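Local coordinates for protein EST1E (PDB 2WTM) that hydrolyses feruloyl esters as a promiscuous esterase, probably with an alpha/beta-hydrolase fold, at residues Ile6-Ile11 and Ile86-Asp91; Ile31-Phe36 and Leu60-Tyr65. All coordinates share one frame; numbering follows the deposited sequence.

Contact 1 (Ile6-Ile11 and Ile86-Asp91); sequences IDCDGI and ILAVVD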
ATOM      1  N   ILE A   6       5.980   3.083 -19.033  1.00 15.25           N
ATOM      2  CA  ILE A   6       4.816   2.324 -18.633  1.00 15.11           C
ATOM      3  C   ILE A   6       3.947   3.229 -17.776  1.00 14.59           C
ATOM      4  O   ILE A   6       4.405   3.708 -16.745  1.00 14.97           O
ATOM      5  CB  ILE A   6       5.249   1.075 -17.861  1.00 14.19           C
ATOM      6  CG1 ILE A   6       6.001   0.106 -18.785  1.00 14.40           C
ATOM      7  CG2 ILE A   6       4.046   0.284 -17.355  1.00 16.18           C
ATOM      8  CD1 ILE A   6       6.656  -1.007 -18.078  1.00 15.85           C
ATOM      9  N   ASP A   7       2.723   3.480 -18.215  1.00 15.00           N
ATOM     10  CA  ASP A   7       1.842   4.362 -17.461  0.50 15.57           C
ATOM     11  C   ASP A   7       1.373   3.652 -16.218  1.00 15.37           C
ATOM     12  O   ASP A   7       1.026   2.480 -16.262  1.00 17.10           O
ATOM     13  CB  ASP A   7       0.615   4.761 -18.251  0.50 15.57           C
ATOM     14  CG  ASP A   7       0.922   5.746 -19.361  0.50 18.14           C
ATOM     15  OD1 ASP A   7       1.551   6.791 -19.101  0.50 20.45           O
ATOM     16  OD2 ASP A   7       0.494   5.459 -20.502  0.50 21.72           O
ATOM     17  N   CYS A   8       1.322   4.394 -15.138  1.00 14.10           N
ATOM     18  CA  CYS A   8       0.737   3.912 -13.885  1.00 14.10           C
ATOM     19  C   CYS A   8      -0.138   5.030 -13.389  1.00 13.12           C
ATOM     20  O   CYS A   8       0.321   5.900 -12.691  1.00 12.06           O
ATOM     21  CB  CYS A   8       1.884   3.547 -12.907  1.00 13.72           C
ATOM     22  SG  CYS A   8       1.247   2.860 -11.286  1.00 14.42           S
ATOM     23  N   ASP A   9      -1.406   5.044 -13.843  1.00 16.58           N
ATOM     24  CA  ASP A   9      -2.330   6.136 -13.612  1.00 16.43           C
ATOM     25  C   ASP A   9      -1.604   7.414 -13.914  1.00 16.58           C
ATOM     26  O   ASP A   9      -1.108   7.552 -15.060  1.00 16.56           O
ATOM     27  CB  ASP A   9      -2.916   6.123 -12.198  1.00 15.43           C
ATOM     28  CG  ASP A   9      -3.767   4.922 -11.938  1.00 20.29           C
ATOM     29  OD1 ASP A   9      -4.241   4.263 -12.848  1.00 22.01           O
ATOM     30  OD2 ASP A   9      -3.900   4.592 -10.757  1.00 23.91           O
ATOM     31  N   GLY A  10      -1.512   8.362 -13.015  1.00 17.05           N
ATOM     32  CA  GLY A  10      -0.839   9.632 -13.440  1.00 18.23           C
ATOM     33  C   GLY A  10       0.680   9.657 -13.570  1.00 17.75           C
ATOM     34  O   GLY A  10       1.282  10.709 -13.857  1.00 21.57           O
ATOM     35  N   ILE A  11       1.335   8.521 -13.400  1.00 14.35           N
ATOM     36  CA  ILE A  11       2.781   8.491 -13.224  1.00 13.97           C
ATOM     37  C   ILE A  11       3.386   7.643 -14.345  1.00 13.13           C
ATOM     38  O   ILE A  11       3.094   6.457 -14.462  1.00 14.09           O
ATOM     39  CB  ILE A  11       3.095   7.874 -11.843  1.00 13.10           C
ATOM     40  CG1 ILE A  11       2.575   8.778 -10.719  1.00 14.41           C
ATOM     41  CG2 ILE A  11       4.529   7.469 -11.641  1.00 15.17           C
ATOM     42  CD1 ILE A  11       3.344  10.059 -10.533  1.00 13.01           C
ATOM     43  N   ILE A  86       5.061  -1.736  -9.423  1.00  8.79           N
ATOM     44  CA  ILE A  86       5.452  -3.087  -9.846  1.00  9.23           C
ATOM     45  C   ILE A  86       4.285  -3.893 -10.371  1.00  9.69           C
ATOM     46  O   ILE A  86       4.432  -4.589 -11.369  1.00  9.87           O
ATOM     47  CB  ILE A  86       6.182  -3.827  -8.722  1.00  8.19           C
ATOM     48  CG1 ILE A  86       7.465  -3.134  -8.334  1.00  6.66           C
ATOM     49  CG2 ILE A  86       6.431  -5.322  -9.061  1.00  9.74           C
ATOM     50  CD1 ILE A  86       8.131  -3.547  -6.999  1.00  8.18           C
ATOM     51  N   LEU A  87       3.101  -3.807  -9.770  1.00  8.84           N
ATOM     52  CA  LEU A  87       1.891  -4.447 -10.329  1.00  9.37           C
ATOM     53  C   LEU A  87       1.660  -3.931 -11.750  1.00 10.90           C
ATOM     54  O   LEU A  87       1.271  -4.687 -12.618  1.00 10.98           O
ATOM     55  CB  LEU A  87       0.676  -4.176  -9.415  1.00  9.38           C
ATOM     56  CG  LEU A  87       0.711  -4.873  -8.101  1.00 13.54           C
ATOM     57  CD1 LEU A  87      -0.568  -4.528  -7.310  1.00 14.66           C
ATOM     58  CD2 LEU A  87       1.044  -6.293  -8.050  1.00 20.79           C
ATOM     59  N   ALA A  88       1.901  -2.638 -11.983  1.00 11.11           N
ATOM     60  CA  ALA A  88       1.737  -2.064 -13.331  1.00 10.34           C
ATOM     61  C   ALA A  88       2.733  -2.659 -14.301  1.00 12.44           C
ATOM     62  O   ALA A  88       2.420  -2.903 -15.488  1.00 10.97           O
ATOM     63  CB  ALA A  88       1.852  -0.613 -13.281  1.00 11.47           C
ATOM     64  N   VAL A  89       3.941  -2.880 -13.827  1.00 10.42           N
ATOM     65  CA  VAL A  89       4.975  -3.394 -14.719  1.00 10.58           C
ATOM     66  C   VAL A  89       4.626  -4.874 -14.990  1.00 11.92           C
ATOM     67  O   VAL A  89       4.820  -5.365 -16.138  1.00 13.34           O
ATOM     68  CB  VAL A  89       6.372  -3.241 -14.069  1.00 10.69           C
ATOM     69  CG1 VAL A  89       7.433  -4.044 -14.813  1.00 11.81           C
ATOM     70  CG2 VAL A  89       6.774  -1.794 -13.929  1.00 11.64           C
ATOM     71  N   VAL A  90       4.243  -5.658 -13.980  1.00 11.99           N
ATOM     72  CA  VAL A  90       3.790  -7.043 -14.223  1.00 11.30           C
ATOM     73  C   VAL A  90       2.593  -7.093 -15.208  1.00 11.31           C
ATOM     74  O   VAL A  90       2.579  -7.867 -16.151  1.00 11.77           O
ATOM     75  CB  VAL A  90       3.395  -7.697 -12.933  1.00 11.31           C
ATOM     76  CG1 VAL A  90       2.701  -9.121 -13.185  1.00 13.07           C
ATOM     77  CG2 VAL A  90       4.538  -7.879 -11.984  1.00 12.13           C
ATOM     78  N   ASP A  91       1.680  -6.164 -15.093  1.00 11.68           N
ATOM     79  CA  ASP A  91       0.492  -6.156 -15.992  1.00 12.40           C
ATOM     80  C   ASP A  91       0.920  -5.861 -17.423  1.00 13.41           C
ATOM     81  O   ASP A  91       0.293  -6.384 -18.382  1.00 13.05           O
ATOM     82  CB  ASP A  91      -0.614  -5.209 -15.472  1.00 12.19           C
ATOM     83  CG  ASP A  91      -1.303  -5.776 -14.220  1.00 13.02           C
ATOM     84  OD1 ASP A  91      -1.133  -6.985 -13.952  1.00 15.78           O
ATOM     85  OD2 ASP A  91      -1.983  -4.946 -13.563  1.00 13.92           O
TER
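Strand 6-8 runs across helix 86-91 at 134° between their N-to-C directions, the two axes approaching to 8.5 Å, and no hydrogen bond crosses between them. The backbones are closest at C8 and A88, whose CA atoms are 6.1 Å apart. A88, with only a methyl group, suits a place where two backbones come this near. C8 SG lies anti to the backbone N (chi1 -178°) and touches A88 CB at 4.1 Å, the C8 CB methylene lying about as close; the thiol also has a hydrogen-bonding partner in a residue flanking the segments. I6 also faces the helix and divides its two branches. I6 CG2 lies 4.0 Å from A88 O, against the helix carbonyl, while the extended CG1 arm (chi2 170°) carries I6 CD1 tip to tip onto V89 CG2 at 4.2 Å. A branched, wholly apolar chain fits a position that covers a helix surface. D7 points to the other side, where OD1 forms a salt bridge with K12. Beyond C8 the chain reverses in a type II' turn; C8 and I11 pair through both their N and O atoms, closing the N-terminal antiparallel hairpin at the side of this probable alpha/beta-hydrolase sheet. The outermost strand of this chain's sheet thus packs on helix 79-93, whose Y92, T84 and N85 also touch it, while I86, V89 and V90 rest on strand 27-33.

Contact 2 (Ile31-Phe36 and Leu60-Tyr65); sequences IIIHGF and LRADMY. With PO4 (phosphate ion), chain E.
L60 O is held by one true hydrogen bond, from I32 N at 2.9 Å and above the carbonyl plane, and by a weaker CA-H...O contact, I31 CA lying 3.3 Å from L60 O. One step on, I32 O takes A62 N in a longer bond of 3.3 Å, nearly along its C=O axis, so strands 27-33 and 58-62 pair in parallel. On one face I32 and R61 lie side by side, I32 CB against the aliphatic R61 CG; the guanidinium leads away to a salt bridge with D18. On the other, I33 meets M64 at about a right angle, I33 CG2 touching M64 CG at 3.6 Å, while the flexible thioether bends to bring CE beside I33 CD1. Past the strand ends M64 N donates to H34 NE2 at 3.0 Å, almost straight (170°), and H34 ND1 donates to G35 O at 2.8 Å. Both bonds lie near the ring plane, fixing its rotation and tying the loop after strand 27-33 to the one after strand 58-62. D63, held by S40, N14 and K69, lies close to this ring. F36 N donates to phosphate O4 at 2.8 Å; the ion, probably from the crystallisation liquor, also bonds S108, H228 and Q109 N. An imidazole donating at ND1 and accepting at NE2 is probably neutral, and F36 N, which shares the phosphate with Q109 N, probably belongs to the oxyanion hole.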
ATOM      1  N   ILE A  31      11.748  -9.174 -14.407  1.00 11.36           N
ATOM      2  CA  ILE A  31      11.574  -7.820 -13.943  1.00 10.86           C
ATOM      3  C   ILE A  31      12.649  -7.530 -12.874  1.00 10.43           C
ATOM      4  O   ILE A  31      12.848  -8.317 -11.938  1.00 10.41           O
ATOM      5  CB  ILE A  31      10.162  -7.606 -13.384  1.00 11.44           C
ATOM      6  CG1 ILE A  31       9.107  -7.773 -14.499  1.00 11.43           C
ATOM      7  CG2 ILE A  31       9.994  -6.190 -12.837  1.00 11.24           C
ATOM      8  CD1 ILE A  31       7.677  -7.975 -14.002  1.00 11.53           C
ATOM      9  N   ILE A  32      13.319  -6.400 -12.992  1.00 10.32           N
ATOM     10  CA  ILE A  32      14.442  -6.034 -12.100  1.00 10.42           C
ATOM     11  C   ILE A  32      14.145  -4.679 -11.498  1.00  9.80           C
ATOM     12  O   ILE A  32      13.974  -3.681 -12.219  1.00 10.80           O
ATOM     13  CB  ILE A  32      15.810  -5.929 -12.867  1.00  9.97           C
ATOM     14  CG1 ILE A  32      16.052  -7.265 -13.568  1.00 13.70           C
ATOM     15  CG2 ILE A  32      16.921  -5.686 -11.884  1.00 13.36           C
ATOM     16  CD1 ILE A  32      17.349  -7.245 -14.424  1.00 13.51           C
ATOM     17  N   ILE A  33      14.153  -4.606 -10.180  1.00  9.23           N
ATOM     18  CA  ILE A  33      13.842  -3.400  -9.422  1.00  9.30           C
ATOM     19  C   ILE A  33      15.024  -2.935  -8.551  1.00 10.24           C
ATOM     20  O   ILE A  33      15.557  -3.674  -7.721  1.00 10.17           O
ATOM     21  CB  ILE A  33      12.609  -3.591  -8.513  1.00  9.29           C
ATOM     22  CG1 ILE A  33      11.421  -4.192  -9.274  1.00  8.73           C
ATOM     23  CG2 ILE A  33      12.262  -2.291  -7.813  1.00  7.45           C
ATOM     24  CD1 ILE A  33      10.913  -3.381 -10.415  1.00 10.68           C
ATOM     25  N   HIS A  34      15.467  -1.694  -8.777  1.00 10.93           N
ATOM     26  CA  HIS A  34      16.563  -1.110  -8.046  1.00 10.07           C
ATOM     27  C   HIS A  34      16.190  -0.694  -6.606  1.00 10.33           C
ATOM     28  O   HIS A  34      15.010  -0.833  -6.200  1.00 10.35           O
ATOM     29  CB  HIS A  34      16.960   0.153  -8.802  1.00 10.55           C
ATOM     30  CG  HIS A  34      15.860   1.130  -8.897  1.00  9.59           C
ATOM     31  ND1 HIS A  34      15.561   1.978  -7.843  1.00  7.84           N
ATOM     32  CD2 HIS A  34      14.962   1.395  -9.867  1.00  8.60           C
ATOM     33  CE1 HIS A  34      14.493   2.686  -8.166  1.00  8.17           C
ATOM     34  NE2 HIS A  34      14.107   2.360  -9.383  1.00  9.28           N
ATOM     35  N   GLY A  35      17.173  -0.134  -5.883  1.00 10.93           N
ATOM     36  CA  GLY A  35      16.944   0.292  -4.507  1.00 11.63           C
ATOM     37  C   GLY A  35      16.660   1.773  -4.303  1.00 10.95           C
ATOM     38  O   GLY A  35      16.434   2.549  -5.246  1.00 11.75           O
ATOM     39  N   PHE A  36      16.585   2.133  -3.030  1.00  9.96           N
ATOM     40  CA  PHE A  36      16.252   3.482  -2.507  1.00 10.57           C
ATOM     41  C   PHE A  36      17.359   4.415  -2.903  1.00 11.30           C
ATOM     42  O   PHE A  36      18.499   4.169  -2.544  1.00 13.76           O
ATOM     43  CB  PHE A  36      16.173   3.320  -0.993  1.00 10.66           C
ATOM     44  CG  PHE A  36      15.979   4.568  -0.161  1.00 12.54           C
ATOM     45  CD1 PHE A  36      14.723   4.939   0.306  1.00 12.59           C
ATOM     46  CD2 PHE A  36      17.056   5.253   0.387  1.00 11.17           C
ATOM     47  CE1 PHE A  36      14.515   6.027   1.164  1.00 12.24           C
ATOM     48  CE2 PHE A  36      16.835   6.326   1.241  1.00 11.12           C
ATOM     49  CZ  PHE A  36      15.576   6.678   1.679  1.00 11.09           C
ATOM     50  N   LEU A  60      13.337  -6.604 -17.876  1.00 13.12           N
ATOM     51  CA  LEU A  60      12.605  -5.351 -17.867  1.00 13.33           C
ATOM     52  C   LEU A  60      13.028  -4.690 -16.595  1.00 12.39           C
ATOM     53  O   LEU A  60      12.572  -5.049 -15.483  1.00 11.80           O
ATOM     54  CB  LEU A  60      11.084  -5.553 -17.972  1.00 14.67           C
ATOM     55  CG  LEU A  60      10.107  -4.368 -18.078  1.00 12.99           C
ATOM     56  CD1 LEU A  60      10.462  -3.536 -19.326  1.00 14.68           C
ATOM     57  CD2 LEU A  60       8.738  -4.895 -18.142  1.00 14.87           C
ATOM     58  N   ARG A  61      13.960  -3.747 -16.727  1.00 12.87           N
ATOM     59  CA  ARG A  61      14.391  -2.908 -15.661  1.00 11.91           C
ATOM     60  C   ARG A  61      13.446  -1.729 -15.548  1.00 12.89           C
ATOM     61  O   ARG A  61      13.229  -1.023 -16.533  1.00 14.73           O
ATOM     62  CB  ARG A  61      15.839  -2.415 -15.859  1.00 11.51           C
ATOM     63  CG  ARG A  61      16.947  -3.469 -15.845  1.00 11.82           C
ATOM     64  CD  ARG A  61      18.255  -2.902 -16.309  1.00 13.39           C
ATOM     65  NE  ARG A  61      18.213  -2.613 -17.747  1.00 15.31           N
ATOM     66  CZ  ARG A  61      18.969  -1.710 -18.334  1.00 15.10           C
ATOM     67  NH1 ARG A  61      19.734  -0.959 -17.611  1.00 14.72           N
ATOM     68  NH2 ARG A  61      18.986  -1.571 -19.668  1.00 17.58           N
ATOM     69  N   ALA A  62      12.855  -1.465 -14.366  1.00 11.58           N
ATOM     70  CA  ALA A  62      11.896  -0.354 -14.230  1.00 10.56           C
ATOM     71  C   ALA A  62      12.350   0.573 -13.123  1.00 10.13           C
ATOM     72  O   ALA A  62      12.698   0.096 -11.998  1.00 10.98           O
ATOM     73  CB  ALA A  62      10.512  -0.945 -13.855  1.00  9.77           C
ATOM     74  N   ASP A  63      12.362   1.866 -13.400  1.00  9.24           N
ATOM     75  CA  ASP A  63      12.620   2.896 -12.438  1.00 10.53           C
ATOM     76  C   ASP A  63      11.274   3.127 -11.675  1.00  8.30           C
ATOM     77  O   ASP A  63      10.214   3.337 -12.273  1.00  9.42           O
ATOM     78  CB  ASP A  63      13.040   4.204 -13.103  1.00 13.11           C
ATOM     79  CG  ASP A  63      14.438   4.159 -13.664  1.00 13.34           C
ATOM     80  OD1 ASP A  63      15.235   3.324 -13.181  1.00 12.90           O
ATOM     81  OD2 ASP A  63      14.711   5.040 -14.547  1.00 15.45           O
ATOM     82  N   MET A  64      11.338   3.043 -10.365  1.00  9.72           N
ATOM     83  CA  MET A  64      10.174   3.230  -9.532  1.00 10.21           C
ATOM     84  C   MET A  64       9.859   4.676  -9.288  1.00  9.63           C
ATOM     85  O   MET A  64      10.611   5.582  -9.589  1.00  9.28           O
ATOM     86  CB  MET A  64      10.416   2.488  -8.188  1.00  9.04           C
ATOM     87  CG  MET A  64      10.744   0.969  -8.370  1.00  8.65           C
ATOM     88  SD  MET A  64       9.236   0.078  -8.787  1.00 10.37           S
ATOM     89  CE  MET A  64       9.231   0.087 -10.605  1.00  9.32           C
ATOM     90  N   TYR A  65       8.693   4.926  -8.706  1.00  9.13           N
ATOM     91  CA  TYR A  65       8.208   6.301  -8.385  1.00  7.84           C
ATOM     92  C   TYR A  65       9.350   7.091  -7.786  1.00  8.79           C
ATOM     93  O   TYR A  65      10.013   6.669  -6.825  1.00  8.48           O
ATOM     94  CB  TYR A  65       7.048   6.215  -7.360  1.00  8.20           C
ATOM     95  CG  TYR A  65       6.422   7.546  -7.043  1.00  6.61           C
ATOM     96  CD1 TYR A  65       5.116   7.857  -7.513  1.00  8.54           C
ATOM     97  CD2 TYR A  65       7.048   8.470  -6.260  1.00 10.68           C
ATOM     98  CE1 TYR A  65       4.494   9.082  -7.218  1.00  8.38           C
ATOM     99  CE2 TYR A  65       6.432   9.717  -5.944  1.00  9.19           C
ATOM    100  CZ  TYR A  65       5.194  10.001  -6.464  1.00 11.74           C
ATOM    101  OH  TYR A  65       4.521  11.140  -6.149  1.00 10.79           O
TER
HETATM  102  P   PO4 E1249      19.250   0.922  -1.154  1.00 27.61           P
HETATM  103  O1  PO4 E1249      19.955   0.806  -2.501  1.00 29.77           O
HETATM  104  O2  PO4 E1249      19.433   2.391  -0.852  1.00 27.00           O
HETATM  105  O3  PO4 E1249      20.052   0.202  -0.078  1.00 29.06           O
HETATM  106  O4  PO4 E1249      17.784   0.403  -1.124  1.00 15.24           O

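In the fold
Contact 2 lies in the buried core, its centre about 7 Å from the centre of the chain, whereas contact 1 lies about 16 Å out, partly buried at the side of the same sheet, where D9 meets K81 of the second subunit. Contact 1 is apolar and without hydrogen bonds; contact 2 adds strand pairing and a histidine bridge, and leads to the probable active site. Their centres are about 12 Å apart, yet they meet mainly through helix 79-93, which follows strand 58-62 in the chain: V89 packs on L60, V90 on I31 and I86 on M64. They also meet where I11 packs on Y65. One helix therefore covers the parallel strands and takes the N-terminal strand along its flank.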